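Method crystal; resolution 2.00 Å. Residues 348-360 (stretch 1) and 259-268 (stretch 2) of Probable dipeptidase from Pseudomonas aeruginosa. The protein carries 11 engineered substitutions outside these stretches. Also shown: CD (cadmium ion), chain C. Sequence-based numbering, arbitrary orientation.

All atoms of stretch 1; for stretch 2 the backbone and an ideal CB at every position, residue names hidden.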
ATOM      1  N   LYS A 348       6.738   8.310 -17.663  1.00 13.31           N
ATOM      2  CA  LYS A 348       7.602   7.159 -17.768  1.00 12.92           C
ATOM      3  C   LYS A 348       6.897   5.910 -18.354  1.00 13.17           C
ATOM      4  O   LYS A 348       7.447   5.263 -19.247  1.00 11.97           O
ATOM      5  CB  LYS A 348       8.278   6.866 -16.412  1.00 12.75           C
ATOM      6  CG  LYS A 348       9.253   7.969 -15.936  1.00 14.42           C
ATOM      7  CD  LYS A 348      10.189   8.451 -17.061  1.00 14.39           C
ATOM      8  CE  LYS A 348      11.084   9.593 -16.594  1.00 13.67           C
ATOM      9  NZ  LYS A 348      12.150   9.955 -17.563  1.00 13.77           N
ATOM     10  N   VAL A 349       5.690   5.577 -17.877  1.00 11.99           N
ATOM     11  CA  VAL A 349       5.034   4.340 -18.330  1.00 12.53           C
ATOM     12  C   VAL A 349       3.769   4.485 -19.193  1.00 13.17           C
ATOM     13  O   VAL A 349       3.307   3.506 -19.766  1.00 13.71           O
ATOM     14  CB  VAL A 349       4.793   3.348 -17.165  1.00 11.95           C
ATOM     15  CG1 VAL A 349       6.126   3.024 -16.495  1.00 12.53           C
ATOM     16  CG2 VAL A 349       3.851   3.971 -16.132  1.00 12.18           C
ATOM     17  N   GLY A 350       3.216   5.694 -19.271  1.00 13.44           N
ATOM     18  CA  GLY A 350       2.019   5.965 -20.069  1.00 13.37           C
ATOM     19  C   GLY A 350       0.752   5.866 -19.245  1.00 14.10           C
ATOM     20  O   GLY A 350       0.709   5.129 -18.233  1.00 14.77           O
ATOM     21  N   ILE A 351      -0.294   6.569 -19.690  1.00 13.45           N
ATOM     22  CA  ILE A 351      -1.519   6.729 -18.885  1.00 14.18           C
ATOM     23  C   ILE A 351      -2.133   5.379 -18.524  1.00 14.41           C
ATOM     24  O   ILE A 351      -2.827   5.273 -17.527  1.00 14.45           O
ATOM     25  CB  ILE A 351      -2.598   7.680 -19.565  1.00 13.64           C
ATOM     26  CG1 ILE A 351      -3.761   7.973 -18.609  1.00 16.52           C
ATOM     27  CG2 ILE A 351      -3.138   7.144 -20.880  1.00 14.54           C
ATOM     28  CD1 ILE A 351      -3.390   8.947 -17.494  1.00 17.56           C
ATOM     29  N   ASP A 352      -1.870   4.357 -19.337  1.00 13.91           N
ATOM     30  CA  ASP A 352      -2.528   3.053 -19.155  1.00 14.15           C
ATOM     31  C   ASP A 352      -1.931   2.220 -18.001  1.00 13.40           C
ATOM     32  O   ASP A 352      -2.436   1.124 -17.651  1.00 13.36           O
ATOM     33  CB  ASP A 352      -2.448   2.236 -20.441  1.00 14.19           C
ATOM     34  CG  ASP A 352      -3.343   2.767 -21.564  1.00 18.48           C
ATOM     35  OD1 ASP A 352      -4.414   3.397 -21.323  1.00 18.42           O
ATOM     36  OD2 ASP A 352      -2.987   2.479 -22.726  1.00 23.85           O
ATOM     37  N   HIS A 353      -0.860   2.723 -17.404  1.00 12.92           N
ATOM     38  CA  HIS A 353      -0.116   1.929 -16.425  1.00 12.20           C
ATOM     39  C   HIS A 353       0.031   2.581 -15.081  1.00 12.56           C
ATOM     40  O   HIS A 353       0.939   2.203 -14.288  1.00 12.48           O
ATOM     41  CB  HIS A 353       1.254   1.557 -17.000  1.00 11.93           C
ATOM     42  CG  HIS A 353       1.142   0.732 -18.231  1.00 12.39           C
ATOM     43  ND1 HIS A 353       0.788  -0.598 -18.188  1.00 13.65           N
ATOM     44  CD2 HIS A 353       1.236   1.063 -19.541  1.00 11.90           C
ATOM     45  CE1 HIS A 353       0.726  -1.068 -19.423  1.00 15.92           C
ATOM     46  NE2 HIS A 353       1.005  -0.083 -20.256  1.00 13.19           N
ATOM     47  N   VAL A 354      -0.854   3.548 -14.829  1.00 11.00           N
ATOM     48  CA  VAL A 354      -0.849   4.313 -13.592  1.00 10.67           C
ATOM     49  C   VAL A 354      -2.229   4.283 -12.870  1.00 10.05           C
ATOM     50  O   VAL A 354      -3.302   4.269 -13.498  1.00  9.95           O
ATOM     51  CB  VAL A 354      -0.323   5.781 -13.811  1.00 10.54           C
ATOM     52  CG1 VAL A 354      -0.072   6.509 -12.471  1.00 11.90           C
ATOM     53  CG2 VAL A 354       0.985   5.792 -14.614  1.00 11.11           C
ATOM     54  N   GLY A 355      -2.171   4.272 -11.542  1.00 10.46           N
ATOM     55  CA  GLY A 355      -3.376   4.312 -10.681  1.00 10.85           C
ATOM     56  C   GLY A 355      -3.088   5.143  -9.451  1.00 11.22           C
ATOM     57  O   GLY A 355      -2.113   5.881  -9.428  1.00 11.04           O
ATOM     58  N   ILE A 356      -3.919   4.999  -8.416  1.00 11.30           N
ATOM     59  CA  ILE A 356      -3.887   5.892  -7.255  1.00 12.30           C
ATOM     60  C   ILE A 356      -4.153   5.047  -6.029  1.00 11.71           C
ATOM     61  O   ILE A 356      -4.936   4.106  -6.079  1.00 12.56           O
ATOM     62  CB  ILE A 356      -4.997   7.034  -7.343  1.00 11.72           C
ATOM     63  CG1 ILE A 356      -4.884   7.811  -8.665  1.00 11.39           C
ATOM     64  CG2 ILE A 356      -4.900   8.003  -6.122  1.00 11.69           C
ATOM     65  CD1 ILE A 356      -6.127   8.695  -8.994  1.00 12.43           C
ATOM     66  N   SER A 357      -3.504   5.384  -4.926  1.00 12.96           N
ATOM     67  CA  SER A 357      -3.727   4.679  -3.652  1.00 13.01           C
ATOM     68  C   SER A 357      -3.431   5.655  -2.538  1.00 12.80           C
ATOM     69  O   SER A 357      -2.736   6.626  -2.771  1.00 14.34           O
ATOM     70  CB  SER A 357      -2.879   3.431  -3.536  1.00 12.23           C
ATOM     71  OG  SER A 357      -1.494   3.711  -3.524  1.00 13.60           O
ATOM     72  N   SER A 358      -3.963   5.403  -1.347  1.00 12.30           N
ATOM     73  CA  SER A 358      -3.803   6.314  -0.197  1.00 13.05           C
ATOM     74  C   SER A 358      -2.811   5.923   0.891  1.00 13.43           C
ATOM     75  O   SER A 358      -2.104   6.791   1.463  1.00 13.40           O
ATOM     76  CB  SER A 358      -5.152   6.487   0.488  1.00 13.06           C
ATOM     77  OG  SER A 358      -5.707   5.245   0.876  1.00 13.38           O
ATOM     78  N   ASP A 359      -2.751   4.628   1.156  1.00 13.20           N
ATOM     79  CA  ASP A 359      -2.113   4.077   2.370  1.00 14.70           C
ATOM     80  C   ASP A 359      -2.891   4.558   3.600  1.00 13.98           C
ATOM     81  O   ASP A 359      -2.337   4.660   4.689  1.00 12.85           O
ATOM     82  CB  ASP A 359      -0.640   4.449   2.479  1.00 15.16           C
ATOM     83  CG  ASP A 359       0.260   3.242   2.867  1.00 18.03           C
ATOM     84  OD1 ASP A 359      -0.243   2.183   3.337  1.00 21.23           O
ATOM     85  OD2 ASP A 359       1.500   3.376   2.708  1.00 21.64           O
ATOM     86  N   PHE A 360      -4.189   4.793   3.415  1.00 12.84           N
ATOM     87  CA  PHE A 360      -5.033   5.200   4.529  1.00 13.51           C
ATOM     88  C   PHE A 360      -4.923   4.164   5.653  1.00 13.13           C
ATOM     89  O   PHE A 360      -4.765   2.975   5.397  1.00 13.09           O
ATOM     90  CB  PHE A 360      -6.503   5.426   4.099  1.00 12.35           C
ATOM     91  CG  PHE A 360      -6.778   6.783   3.415  1.00 12.18           C
ATOM     92  CD1 PHE A 360      -6.067   7.937   3.763  1.00  9.66           C
ATOM     93  CD2 PHE A 360      -7.748   6.876   2.417  1.00  8.12           C
ATOM     94  CE1 PHE A 360      -6.312   9.151   3.134  1.00  9.79           C
ATOM     95  CE2 PHE A 360      -8.011   8.083   1.788  1.00 10.17           C
ATOM     96  CZ  PHE A 360      -7.278   9.226   2.130  1.00 11.14           C
ATOM     97  N   UNK A 259       2.471  -5.471 -18.377  1.00 15.47           N
ATOM     98  CA  UNK A 259       1.091  -5.061 -18.634  1.00 15.01           C
ATOM     99  C   UNK A 259       0.424  -4.502 -17.394  1.00 14.60           C
ATOM    100  O   UNK A 259      -0.774  -4.273 -17.392  1.00 15.02           O
ATOM    101  CB  UNK A 259       0.278  -6.242 -19.167  1.00 15.01           C
ATOM    102  N   UNK A 260       1.219  -4.238 -16.352  1.00 14.04           N
ATOM    103  CA  UNK A 260       0.682  -3.951 -15.040  1.00 13.75           C
ATOM    104  C   UNK A 260       0.489  -2.484 -14.710  1.00 13.18           C
ATOM    105  O   UNK A 260       0.438  -1.636 -15.614  1.00 13.05           O
ATOM    106  CB  UNK A 260       1.600  -4.573 -13.986  1.00 13.75           C
ATOM    107  N   UNK A 261       0.391  -2.168 -13.411  1.00 12.66           N
ATOM    108  CA  UNK A 261       0.026  -0.796 -13.002  1.00 12.05           C
ATOM    109  C   UNK A 261       0.791  -0.351 -11.773  1.00 12.09           C
ATOM    110  O   UNK A 261       0.979  -1.125 -10.835  1.00 11.29           O
ATOM    111  CB  UNK A 261      -1.476  -0.701 -12.727  1.00 12.05           C
ATOM    112  N   UNK A 262       1.202   0.919 -11.775  1.00 12.60           N
ATOM    113  CA  UNK A 262       1.849   1.548 -10.619  1.00 12.79           C
ATOM    114  C   UNK A 262       0.811   2.431  -9.952  1.00 11.70           C
ATOM    115  O   UNK A 262       0.388   3.440 -10.505  1.00 11.78           O
ATOM    116  CB  UNK A 262       3.087   2.352 -11.023  1.00 12.79           C
ATOM    117  N   UNK A 263       0.353   2.007  -8.784  1.00 12.23           N
ATOM    118  CA  UNK A 263      -0.704   2.752  -8.093  1.00 13.01           C
ATOM    119  C   UNK A 263      -0.010   3.743  -7.165  1.00 12.82           C
ATOM    120  O   UNK A 263       0.455   3.372  -6.089  1.00 13.51           O
ATOM    121  CB  UNK A 263      -1.646   1.825  -7.321  1.00 13.01           C
ATOM    122  N   UNK A 264       0.036   5.000  -7.592  1.00 13.52           N
ATOM    123  CA  UNK A 264       0.810   6.056  -6.922  1.00 12.80           C
ATOM    124  C   UNK A 264       0.202   6.445  -5.592  1.00 13.77           C
ATOM    125  O   UNK A 264      -0.967   6.838  -5.527  1.00 13.86           O
ATOM    126  CB  UNK A 264       0.913   7.293  -7.817  1.00 12.80           C
ATOM    127  N   UNK A 265       1.010   6.392  -4.539  1.00 12.59           N
ATOM    128  CA  UNK A 265       0.488   6.441  -3.193  1.00 12.87           C
ATOM    129  C   UNK A 265       0.574   7.845  -2.568  1.00 13.46           C
ATOM    130  O   UNK A 265       1.625   8.486  -2.609  1.00 13.51           O
ATOM    131  CB  UNK A 265       1.242   5.434  -2.321  1.00 12.87           C
ATOM    132  N   UNK A 266      -0.525   8.266  -1.935  1.00 12.77           N
ATOM    133  CA  UNK A 266      -0.565   9.527  -1.175  1.00 13.73           C
ATOM    134  C   UNK A 266       0.105   9.409   0.192  1.00 14.63           C
ATOM    135  O   UNK A 266      -0.529   9.665   1.232  1.00 14.89           O
ATOM    136  CB  UNK A 266      -2.015   9.981  -0.992  1.00 13.73           C
ATOM    137  N   UNK A 267       1.368   8.983   0.201  1.00 14.07           N
ATOM    138  CA  UNK A 267       2.121   8.877   1.451  1.00 15.16           C
ATOM    139  C   UNK A 267       3.093  10.057   1.535  1.00 15.15           C
ATOM    140  O   UNK A 267       4.054  10.145   0.739  1.00 14.64           O
ATOM    141  CB  UNK A 267       2.867   7.544   1.535  1.00 15.16           C
ATOM    142  N   UNK A 268       2.787  11.025   2.418  1.00 15.48           N
ATOM    143  CA  UNK A 268       3.472  12.330   2.336  1.00 15.39           C
ATOM    144  C   UNK A 268       5.009  12.256   2.246  1.00 15.74           C
ATOM    145  O   UNK A 268       5.603  12.866   1.344  1.00 15.52           O
ATOM    146  CB  UNK A 268       3.095  13.165   3.561  1.00 15.39           C
TER
HETATM  147 CD    CD C   2       0.707  -0.306 -22.517  1.00 34.25          CD

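Two neighbouring strands, 354-357 and 261-265, run in parallel register, and their backbones carry much of the contact before any side chain is chosen. Position 259 has phi 93°, an angle glycine adopts most easily, and its CB would point away from stretch 1. It is Gly259, the first residue to leave the preceding helix, in a Schellman motif.

At 260 the CB again points away and finds nothing of stretch 1 nearby, so this contact restricts the side chain little. The backbone does the work: His353 ND1 donates to the carbonyl O of 260 at 2.8 Å, in the plane of the ring. That bond places the proton on ND1 and leaves His353 NE2 to bind the cadmium ion CD at 2.3 Å. The residue is Gly260.

Position 261 points sideways, its CB 4.1 Å from His353 O, beside the bare backbone of Gly355. A compact apolar chain suits, branched or not. It is Val261, in the t rotamer, with CG1 3.5 Å from Val354 C and 3.6 Å from Gly355 N.

At 262 the CB lies on the sheet face shared with Val354, and Val349 CG2 waits 5.4 Å away. Leucine, isoleucine, methionine or valine could all be argued for, the longer ones reaching further toward Val349. Ile262 is deposited, and its CD1 meets Val349 CG2 at 3.9 Å. Its backbone holds the register at both ends: N donates to His353 O (2.8 Å), while O accepts from Gly355 N (2.9 Å).

Position 263 turns to the other face, where Gly355 leaves room and Ser357 OG lies 4.2 Å from the CB. A small residue would fit, as would a longer polar one able to lie across the glycine. Gln263 takes the second course: OE1 comes within 3.5 Å of Gly355 CA, and NE2 approaches Ile356 O at 2.9 Å. A CB on Gly355 would sit 1.9 Å from Gln263 OE1, a clash, so the glycine and this glutamine conformation fit as a pair.

At 264 the CB returns to the face of Val354 and Ile356, 4.8 Å from Val354 CG1. Beta-branched apolar residues are natural here. Val264 packs CG2 against Val354 CG1 at 3.8 Å, while its N donates to Gly355 O (3.0 Å) and its O accepts from Ser357 N (3.0 Å).

Position 265 has its CB 3.4 Å from Ser357 OG, with Asp359 CB beyond. Valine, threonine or alanine would be plausible. Val265 sets CG2 3.7 Å from Asp359 CB.

At 266 the ideal CB would lie 3.9 Å from Ser357 O and 4.0 Å from Ser358 O, which leaves small residues plausible without demanding glycine. Gly266 N donates to Ser357 O at 2.9 Å.

Position 267 points sideways, with Asp359 OD2 4.5 Å from its CB; a polar, basic or aromatic chain could answer. Phe267 brings CD1 to 3.4 Å from Asp359 OD2. Position 268, out of reach, has phi -50°, compatible with proline among others, and is Pro268.

Stretch 2 259-268: GGVIQVVGFP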
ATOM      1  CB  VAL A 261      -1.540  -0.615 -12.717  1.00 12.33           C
ATOM      2  CG1 VAL A 261      -1.863   0.839 -12.478  1.00 11.07           C
ATOM      3  CG2 VAL A 261      -2.389  -1.111 -13.882  1.00 13.55           C
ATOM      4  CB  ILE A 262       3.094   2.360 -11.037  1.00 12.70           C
ATOM      5  CG1 ILE A 262       4.113   1.421 -11.693  1.00 16.16           C
ATOM      6  CG2 ILE A 262       3.752   3.028  -9.821  1.00 12.85           C
ATOM      7  CD1 ILE A 262       4.816   2.011 -12.849  1.00 14.97           C
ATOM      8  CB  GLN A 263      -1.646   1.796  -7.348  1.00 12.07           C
ATOM      9  CG  GLN A 263      -2.347   0.769  -8.270  1.00 13.51           C
ATOM     10  CD  GLN A 263      -3.701   1.239  -8.820  1.00 13.86           C
ATOM     11  OE1 GLN A 263      -4.020   0.993  -9.984  1.00 12.98           O
ATOM     12  NE2 GLN A 263      -4.494   1.899  -7.985  1.00  6.54           N
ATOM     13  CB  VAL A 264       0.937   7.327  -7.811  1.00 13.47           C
ATOM     14  CG1 VAL A 264       1.691   8.445  -7.068  1.00 12.23           C
ATOM     15  CG2 VAL A 264       1.648   6.995  -9.149  1.00 11.67           C
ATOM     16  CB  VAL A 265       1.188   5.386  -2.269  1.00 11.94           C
ATOM     17  CG1 VAL A 265       2.667   5.729  -2.060  1.00 12.28           C
ATOM     18  CG2 VAL A 265       0.493   5.285  -0.938  1.00 12.22           C
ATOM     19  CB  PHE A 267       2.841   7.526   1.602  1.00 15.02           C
ATOM     20  CG  PHE A 267       3.293   7.256   3.006  1.00 14.76           C
ATOM     21  CD1 PHE A 267       2.539   6.450   3.854  1.00 16.66           C
ATOM     22  CD2 PHE A 267       4.449   7.843   3.498  1.00 17.19           C
ATOM     23  CE1 PHE A 267       2.930   6.232   5.158  1.00 16.18           C
ATOM     24  CE2 PHE A 267       4.861   7.623   4.807  1.00 16.77           C
ATOM     25  CZ  PHE A 267       4.097   6.815   5.643  1.00 16.83           C
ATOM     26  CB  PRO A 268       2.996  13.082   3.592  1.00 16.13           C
ATOM     27  CG  PRO A 268       2.090  12.205   4.309  1.00 14.39           C
ATOM     28  CD  PRO A 268       1.744  11.017   3.460  1.00 16.13           C
TER
HETATM   29  O   HOH W   1      -1.615  -0.358 -22.606  1.00 27.17           O
HETATM   30  O   HOH W   2      -0.769  -2.550 -22.119  1.00 28.24           O
HETATM   31  O   HOH W   3       3.152  -0.753 -22.743  1.00 24.91           O
HETATM   32  O   HOH W   4       1.211   2.061 -22.877  1.00 16.45           O
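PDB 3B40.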